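PDB 3EB7: insecticidal Delta-Endotoxin Cry8Ea1 from Bacillus Thuringiensis, which is toxic to larvae of the soil-dwelling pest Holotrichia parallela, probably by forming pores in gut-cell membranes as other three-domain Cry toxins do. Local coordinates for residues Leu283-Gly288 and Phe379-Gly384; Lys299-His304 and Asn417-Ile422; Asp512-Arg517 and Lys563-Asn568. All blocks are in the same frame, centred on the assembly; numbering follows the deposited sequence.

Contact 1 of 3, residues Leu283-Gly288 and Phe379-Gly384; sequences LSIYTG and FTYNPG
Ile285 and Thr287 face Tyr381 and Pro383 across two backbones that run nearly the same way, at 22°, with their strand axes 10.2 Å apart, so that side chains alone fill the space between them. The phenol ring of Tyr381 is the main piece of that filling. Its CG lies anti to the backbone N (chi1 174°), and the ring reaches from its own strand to the other. Ile285 comes in over one face: its CG2 methyl is 3.3 Å from Tyr381 CE1, a tight fit, while CD1, the end of its longer branch, rests 3.8 Å from Tyr381 CD1. A beta-branched isoleucine suits this place because its two arms spread over different parts of one flat ring. On the opposite face lies the proline two residues along, with Pro383 CD 3.6 Å above the plane of the Tyr381 ring and displaced toward the rim.

The two strands belong to different antiparallel sheets, 278-292 to one and 376-381 to another, and the contact therefore lies between sheets of the beta-prism domain, domain II of three-domain Cry toxins. Here the interior is not wholly apolar. Thr287 and Tyr381 reach toward each other tip to tip, and their hydroxyls share a hydrogen bond of 2.7 Å between Thr287 OG1 and Tyr381 OH, in which either may be the donor. OG1 lies in plane at the ring edge; the bond ties down the tip of the phenol and satisfies two buried oxygens, while packing on both faces limits its turning. Threonine can do two jobs at once: with OG1 committed to the tyrosine, its CG2 methyl packs 3.7 Å from Pro383 CG. Tyr381 also leans on Gln332 of strand 330-335, and Ile285 touches Trp301.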
# COMPACT_ATOMS: atom_id res chain seq x y z
N LEU A 283 19.61 -5.83 13.28
CA LEU A 283 19.65 -4.47 13.87
C LEU A 283 20.54 -4.47 15.10
O LEU A 283 20.36 -5.33 15.96
CB LEU A 283 18.25 -4.08 14.34
CG LEU A 283 17.65 -2.68 14.25
CD1 LEU A 283 16.84 -2.47 15.50
CD2 LEU A 283 18.64 -1.60 14.06
N SER A 284 21.48 -3.54 15.21
CA SER A 284 22.22 -3.35 16.47
C SER A 284 21.83 -2.02 17.05
O SER A 284 21.89 -1.04 16.33
CB SER A 284 23.75 -3.33 16.28
OG SER A 284 24.20 -4.55 15.79
N ILE A 285 21.45 -1.98 18.33
CA ILE A 285 21.03 -0.71 18.96
C ILE A 285 22.10 -0.31 19.98
O ILE A 285 22.53 -1.12 20.79
CB ILE A 285 19.65 -0.86 19.65
CG1 ILE A 285 18.60 -1.38 18.66
CG2 ILE A 285 19.21 0.43 20.39
CD1 ILE A 285 17.26 -1.84 19.32
N TYR A 286 22.55 0.93 19.92
CA TYR A 286 23.57 1.44 20.82
C TYR A 286 22.87 2.35 21.85
O TYR A 286 22.04 3.20 21.51
CB TYR A 286 24.65 2.20 20.01
CG TYR A 286 25.38 1.27 19.04
CD1 TYR A 286 24.85 0.97 17.79
CD2 TYR A 286 26.57 0.67 19.41
CE1 TYR A 286 25.49 0.04 16.91
CE2 TYR A 286 27.22 -0.23 18.55
CZ TYR A 286 26.68 -0.54 17.31
OH TYR A 286 27.38 -1.42 16.51
N THR A 287 23.21 2.12 23.12
CA THR A 287 22.56 2.77 24.25
C THR A 287 23.49 3.75 24.99
O THR A 287 24.66 3.50 25.18
CB THR A 287 22.04 1.69 25.22
OG1 THR A 287 21.16 0.82 24.49
CG2 THR A 287 21.32 2.31 26.40
N GLY A 288 22.92 4.90 25.35
CA GLY A 288 23.56 5.86 26.22
C GLY A 288 22.76 6.03 27.49
O GLY A 288 21.61 5.66 27.58
N PHE A 379 11.39 -9.94 20.62
CA PHE A 379 12.70 -9.32 20.82
C PHE A 379 12.46 -8.10 21.65
O PHE A 379 11.59 -7.30 21.34
CB PHE A 379 13.33 -8.94 19.47
CG PHE A 379 13.52 -10.12 18.53
CD1 PHE A 379 12.68 -10.32 17.45
CD2 PHE A 379 14.55 -11.06 18.77
CE1 PHE A 379 12.86 -11.41 16.58
CE2 PHE A 379 14.75 -12.15 17.93
CZ PHE A 379 13.90 -12.33 16.82
N THR A 380 13.19 -7.96 22.74
CA THR A 380 13.03 -6.81 23.60
C THR A 380 14.33 -6.08 23.79
O THR A 380 15.34 -6.65 24.21
CB THR A 380 12.49 -7.19 24.99
OG1 THR A 380 11.35 -8.06 24.83
CG2 THR A 380 12.12 -5.95 25.75
N TYR A 381 14.25 -4.80 23.44
CA TYR A 381 15.19 -3.79 23.84
C TYR A 381 14.68 -3.09 25.13
O TYR A 381 13.70 -2.34 25.11
CB TYR A 381 15.34 -2.77 22.69
CG TYR A 381 16.20 -1.58 23.02
CD1 TYR A 381 17.60 -1.72 23.14
CD2 TYR A 381 15.63 -0.33 23.25
CE1 TYR A 381 18.42 -0.61 23.46
CE2 TYR A 381 16.42 0.77 23.61
CZ TYR A 381 17.81 0.63 23.68
OH TYR A 381 18.61 1.71 23.99
N ASN A 382 15.33 -3.36 26.27
CA ASN A 382 15.09 -2.59 27.49
C ASN A 382 16.31 -2.45 28.41
O ASN A 382 16.46 -3.19 29.38
CB ASN A 382 13.87 -3.13 28.24
CG ASN A 382 13.44 -2.22 29.42
OD1 ASN A 382 13.95 -1.09 29.62
ND2 ASN A 382 12.49 -2.72 30.21
N PRO A 383 17.20 -1.48 28.13
CA PRO A 383 18.40 -1.41 29.00
C PRO A 383 18.09 -1.00 30.45
O PRO A 383 18.87 -1.34 31.34
CB PRO A 383 19.30 -0.39 28.31
CG PRO A 383 18.39 0.33 27.33
CD PRO A 383 17.21 -0.48 27.05
N GLY A 384 16.97 -0.31 30.69
CA GLY A 384 16.50 -0.03 32.05
C GLY A 384 16.52 1.44 32.41
O GLY A 384 17.57 2.03 32.46

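Contact 2 of 3, residues Lys299-His304 and Asn417-Ile422; sequences KKWIGH and NYVTFI. With SO4 (sulfate ion), chain E.
Trp301 and Phe421 lie with their planes 18° apart but slid so far that the rings barely overlap, the indole five-membered ring centred 5.0 Å from the phenyl centroid. Trp301 CD1 and Phe421 CE1 are 3.5 Å apart, and at the Phe421 edge the carbonyl oxygen of Trp301 approaches CZ to 3.3 Å. The third ring of this aromatic cluster, His304, stands perpendicular to Phe421 and has Phe421 CB at its own edge. Histidine suits the place: with CG between its backbone N and carbonyl carbon (chi1 66°), both ring nitrogens are used. Trp301 NE1 donates to His304 ND1 (3.0 Å), tilted from the imidazole plane, and His304 NE2 donates to Val419 O (2.8 Å), which it meets from above the carbonyl plane, consistent with a neutral ring protonated on NE2. Val419 CG1 adds an apolar touch, 3.7 Å from Trp301 CZ2. A classic beta bulge at Ile302 and Gly303, opposite Tyr286, interrupts the first strand. The strands cross at 110°, joining two sheets of the prism: Leu283 of strand 278-292 backs Trp301 and His304, Tyr320 of strand 316-321 meets the imidazole, and Phe430 of strand 427-434 packs against Val419.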
# COMPACT_ATOMS: atom_id res chain seq x y z
N LYS A 299 18.21 5.35 30.11
CA LYS A 299 19.07 4.64 29.16
C LYS A 299 18.30 4.49 27.85
O LYS A 299 17.23 3.87 27.80
CB LYS A 299 19.46 3.28 29.68
CG LYS A 299 20.46 3.28 30.75
CD LYS A 299 20.46 1.86 31.33
CE LYS A 299 21.74 1.56 32.01
NZ LYS A 299 21.47 0.42 32.94
N LYS A 300 18.86 5.07 26.79
CA LYS A 300 18.09 5.29 25.58
C LYS A 300 18.87 4.93 24.32
O LYS A 300 20.07 4.85 24.33
CB LYS A 300 17.58 6.74 25.53
CG LYS A 300 18.65 7.79 25.58
CD LYS A 300 18.05 9.18 25.26
CE LYS A 300 18.91 10.37 25.77
NZ LYS A 300 20.14 10.46 24.98
N TRP A 301 18.13 4.72 23.25
CA TRP A 301 18.63 4.41 21.91
C TRP A 301 19.26 5.70 21.36
O TRP A 301 18.53 6.70 21.05
CB TRP A 301 17.40 4.00 21.09
CG TRP A 301 17.57 3.58 19.63
CD1 TRP A 301 18.44 4.10 18.68
CD2 TRP A 301 16.78 2.59 18.94
NE1 TRP A 301 18.24 3.46 17.46
CE2 TRP A 301 17.23 2.55 17.59
CE3 TRP A 301 15.74 1.74 19.33
CZ2 TRP A 301 16.68 1.66 16.65
CZ3 TRP A 301 15.20 0.86 18.40
CH2 TRP A 301 15.68 0.83 17.06
N ILE A 302 20.59 5.70 21.29
CA ILE A 302 21.37 6.84 20.76
C ILE A 302 21.96 6.62 19.34
O ILE A 302 22.54 7.54 18.77
CB ILE A 302 22.52 7.32 21.70
CG1 ILE A 302 23.57 6.21 21.89
CG2 ILE A 302 21.99 7.83 23.01
CD1 ILE A 302 24.88 6.66 22.63
N GLY A 303 21.81 5.42 18.80
CA GLY A 303 22.29 5.11 17.45
C GLY A 303 22.01 3.65 17.16
O GLY A 303 21.68 2.89 18.07
N HIS A 304 22.08 3.27 15.89
CA HIS A 304 21.89 1.87 15.48
C HIS A 304 22.58 1.58 14.18
O HIS A 304 22.95 2.47 13.41
CB HIS A 304 20.40 1.49 15.40
CG HIS A 304 19.63 2.19 14.32
ND1 HIS A 304 19.03 3.42 14.52
CD2 HIS A 304 19.31 1.82 13.06
CE1 HIS A 304 18.42 3.79 13.41
NE2 HIS A 304 18.54 2.83 12.51
N ASN A 417 10.20 -2.88 8.28
CA ASN A 417 11.11 -2.90 7.17
C ASN A 417 12.44 -2.21 7.47
O ASN A 417 13.49 -2.67 7.05
CB ASN A 417 10.43 -2.26 5.94
CG ASN A 417 11.32 -2.25 4.68
OD1 ASN A 417 12.20 -3.08 4.50
ND2 ASN A 417 11.08 -1.30 3.83
N TYR A 418 12.40 -1.09 8.18
CA TYR A 418 13.58 -0.29 8.37
C TYR A 418 13.40 0.66 9.56
O TYR A 418 12.27 0.87 10.04
CB TYR A 418 13.85 0.49 7.07
CG TYR A 418 15.32 0.71 6.78
CD1 TYR A 418 16.11 -0.32 6.24
CD2 TYR A 418 15.93 1.94 7.05
CE1 TYR A 418 17.49 -0.11 5.99
CE2 TYR A 418 17.29 2.16 6.79
CZ TYR A 418 18.05 1.14 6.28
OH TYR A 418 19.38 1.36 6.05
N VAL A 419 14.52 1.21 10.03
CA VAL A 419 14.59 2.23 11.07
C VAL A 419 15.57 3.35 10.66
O VAL A 419 16.75 3.09 10.37
CB VAL A 419 15.09 1.64 12.42
CG1 VAL A 419 14.83 2.61 13.56
CG2 VAL A 419 14.39 0.28 12.74
N THR A 420 15.06 4.59 10.63
CA THR A 420 15.88 5.80 10.48
C THR A 420 15.89 6.57 11.80
O THR A 420 15.15 6.22 12.73
CB THR A 420 15.38 6.68 9.35
OG1 THR A 420 14.02 7.08 9.64
CG2 THR A 420 15.43 5.89 8.04
N PHE A 421 16.70 7.61 11.90
CA PHE A 421 16.97 8.18 13.21
C PHE A 421 17.50 9.59 13.06
O PHE A 421 18.15 9.90 12.05
CB PHE A 421 17.98 7.24 13.92
CG PHE A 421 18.27 7.56 15.36
CD1 PHE A 421 17.44 7.14 16.38
CD2 PHE A 421 19.45 8.21 15.70
CE1 PHE A 421 17.73 7.44 17.73
CE2 PHE A 421 19.75 8.51 17.04
CZ PHE A 421 18.90 8.12 18.06
N ILE A 422 17.18 10.46 14.02
CA ILE A 422 17.90 11.72 14.23
C ILE A 422 18.37 11.76 15.68
O ILE A 422 17.81 11.06 16.53
CB ILE A 422 17.01 13.00 13.95
CG1 ILE A 422 15.82 13.06 14.92
CG2 ILE A 422 16.53 13.02 12.52
CD1 ILE A 422 14.91 14.27 14.77
S SO4 E . 23.79 1.09 35.57
O1 SO4 E . 24.54 1.39 36.79
O2 SO4 E . 24.23 -0.19 35.03
O3 SO4 E . 22.37 1.06 35.97
O4 SO4 E . 23.98 2.11 34.53

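Contact 3 of 3, residues Asp512-Arg517 and Lys563-Asn568; sequences DLDVVR and KISVRN
Arg567 starts beside Asp512, its paired residue on the neighbouring antiparallel strand, with Arg567 CB 3.9 Å from Asp512 CB. From there CG and CD run on extended until a turn at chi3 (-65°) bends NE back, and the guanidinium comes to lie across Asp514 instead. Arg567 NH1 is 3.5 Å from Asp514 OD2, a salt bridge of charges alone, since the oxygen lies well out of the guanidinium plane. Over the centre of one guanidinium face sits a water, which donates weakly to Ser565 O; its doubtfully short approach to Asp514 OD2 carries little weight. The other carboxylate oxygen, Asp514 OD1, presses to 3.1 Å from Ser565 CB; a small serine suits this spot, and its hydroxyl bonds to Ser483.

The two backbones form a regular antiparallel ladder within the C-terminal domain, a beta-sandwich of the jelly-roll kind in three-domain Cry toxins. Asp512 with Arg567, Asp514 with Ser565 and Val516 with Lys563 are the hydrogen-bonded pairs. The bond from Val516 N to Lys563 O is almost straight at 177°, whereas the return bonds from Lys563 N and Arg567 N are weak. Polar and charged residues predominate on the face bearing Arg567; the other carries Leu513, Val515, Ile564 and Val566 and turns inward. There Leu513 CD1 touches Ile564 CG2 at 3.7 Å, and Ile564 CD1 reaches Val515 CG2 at 3.9 Å, while Ile580 of strand 578-588 covers Ile564 and Val566.

Where strand 559-567 ends, Asn568 ND2 donates to Asp512 OD2 (3.3 Å), meeting it from above the carboxylate plane. The second oxygen of Asp512, OD1, forms a salt bridge with Arg526 of strand 520-527, and the same arginine holds Asn568 O.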
# COMPACT_ATOMS: atom_id res chain seq x y z
N ASP A 512 12.48 -1.16 -27.92
CA ASP A 512 12.64 -2.59 -27.95
C ASP A 512 12.63 -3.18 -26.50
O ASP A 512 13.30 -2.67 -25.62
CB ASP A 512 13.97 -2.91 -28.65
CG ASP A 512 13.90 -2.77 -30.19
OD1 ASP A 512 12.80 -2.52 -30.75
OD2 ASP A 512 14.95 -2.96 -30.86
N LEU A 513 11.87 -4.23 -26.26
CA LEU A 513 11.83 -4.86 -24.96
C LEU A 513 12.06 -6.35 -25.11
O LEU A 513 11.46 -6.97 -25.96
CB LEU A 513 10.49 -4.62 -24.23
CG LEU A 513 10.38 -5.14 -22.78
CD1 LEU A 513 9.44 -4.28 -21.95
CD2 LEU A 513 10.00 -6.64 -22.70
N ASP A 514 12.94 -6.92 -24.31
CA ASP A 514 12.88 -8.36 -24.14
C ASP A 514 12.95 -8.86 -22.70
O ASP A 514 13.40 -8.17 -21.78
CB ASP A 514 13.91 -9.04 -24.99
CG ASP A 514 15.21 -8.38 -24.89
OD1 ASP A 514 15.70 -8.30 -23.74
OD2 ASP A 514 15.73 -7.94 -25.94
N VAL A 515 12.44 -10.08 -22.58
CA VAL A 515 12.35 -10.83 -21.35
C VAL A 515 13.41 -11.91 -21.39
O VAL A 515 13.42 -12.73 -22.30
CB VAL A 515 10.96 -11.49 -21.27
CG1 VAL A 515 10.76 -12.19 -19.92
CG2 VAL A 515 9.88 -10.42 -21.51
N VAL A 516 14.34 -11.86 -20.44
CA VAL A 516 15.39 -12.84 -20.32
C VAL A 516 15.03 -13.79 -19.13
O VAL A 516 14.85 -13.38 -17.96
CB VAL A 516 16.77 -12.12 -20.14
CG1 VAL A 516 17.92 -13.09 -20.02
CG2 VAL A 516 17.02 -11.11 -21.28
N ARG A 517 14.87 -15.05 -19.46
CA ARG A 517 14.58 -16.08 -18.48
C ARG A 517 15.79 -16.99 -18.29
O ARG A 517 16.33 -17.58 -19.25
CB ARG A 517 13.35 -16.90 -18.88
CG ARG A 517 12.92 -17.88 -17.78
CD ARG A 517 13.63 -19.22 -17.88
NE ARG A 517 13.02 -20.07 -18.91
CZ ARG A 517 13.56 -20.33 -20.10
NH1 ARG A 517 14.74 -19.82 -20.46
NH2 ARG A 517 12.92 -21.12 -20.94
N LYS A 563 14.36 -11.12 -16.14
CA LYS A 563 15.04 -9.84 -16.29
C LYS A 563 14.48 -9.17 -17.52
O LYS A 563 14.30 -9.82 -18.54
CB LYS A 563 16.57 -10.03 -16.38
CG LYS A 563 17.36 -8.73 -16.58
CD LYS A 563 18.82 -9.02 -16.76
CE LYS A 563 19.27 -8.47 -18.07
NZ LYS A 563 20.41 -9.17 -18.74
N ILE A 564 14.17 -7.88 -17.42
CA ILE A 564 13.58 -7.16 -18.51
C ILE A 564 14.63 -6.20 -19.04
O ILE A 564 15.29 -5.50 -18.26
CB ILE A 564 12.28 -6.38 -18.09
CG1 ILE A 564 11.19 -7.30 -17.48
CG2 ILE A 564 11.70 -5.58 -19.27
CD1 ILE A 564 10.88 -8.55 -18.27
N SER A 565 14.79 -6.20 -20.36
CA SER A 565 15.75 -5.31 -21.02
C SER A 565 15.04 -4.37 -21.98
O SER A 565 14.16 -4.83 -22.75
CB SER A 565 16.78 -6.15 -21.78
OG SER A 565 17.58 -6.89 -20.86
N VAL A 566 15.39 -3.08 -21.92
CA VAL A 566 14.88 -2.09 -22.87
C VAL A 566 16.04 -1.38 -23.66
O VAL A 566 17.14 -1.14 -23.13
CB VAL A 566 13.85 -1.06 -22.26
CG1 VAL A 566 12.66 -1.79 -21.61
CG2 VAL A 566 14.52 -0.06 -21.30
N ARG A 567 15.73 -1.06 -24.91
CA ARG A 567 16.72 -0.79 -25.94
C ARG A 567 16.08 0.04 -27.09
O ARG A 567 14.86 0.08 -27.23
CB ARG A 567 17.12 -2.16 -26.47
CG ARG A 567 18.40 -2.24 -27.20
CD ARG A 567 18.67 -3.68 -27.55
NE ARG A 567 18.87 -4.45 -26.33
CZ ARG A 567 18.83 -5.79 -26.24
NH1 ARG A 567 18.59 -6.54 -27.32
NH2 ARG A 567 19.03 -6.37 -25.05
N ASN A 568 16.93 0.68 -27.89
CA ASN A 568 16.54 1.25 -29.19
C ASN A 568 15.38 2.22 -29.08
O ASN A 568 14.31 2.01 -29.66
CB ASN A 568 16.24 0.10 -30.19
CG ASN A 568 16.26 0.55 -31.66
OD1 ASN A 568 16.85 1.60 -32.01
ND2 ASN A 568 15.64 -0.24 -32.54
O HOH W 1 15.95 -5.46 -25.46

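Overall arrangement
Followed from the N terminus, the chain passes through its helical domain before any of these contacts begins. Strand 278-292 opens contact 1 and the next strand, 296-310, opens contact 2; the pair are neighbours in one sheet. Contact 1 closes at residues 379-384, contact 2 only at 417-422, so the two loops cross. Together they tie that shared sheet to both other sheets of the prism, and they touch directly, their centres about 9 Å apart. Contact 3 follows in series, closing a shorter loop within the C-terminal sandwich. Its nearest atoms are about 22 Å from contact 2 and about 30 Å from contact 1, and it lies in a separate domain.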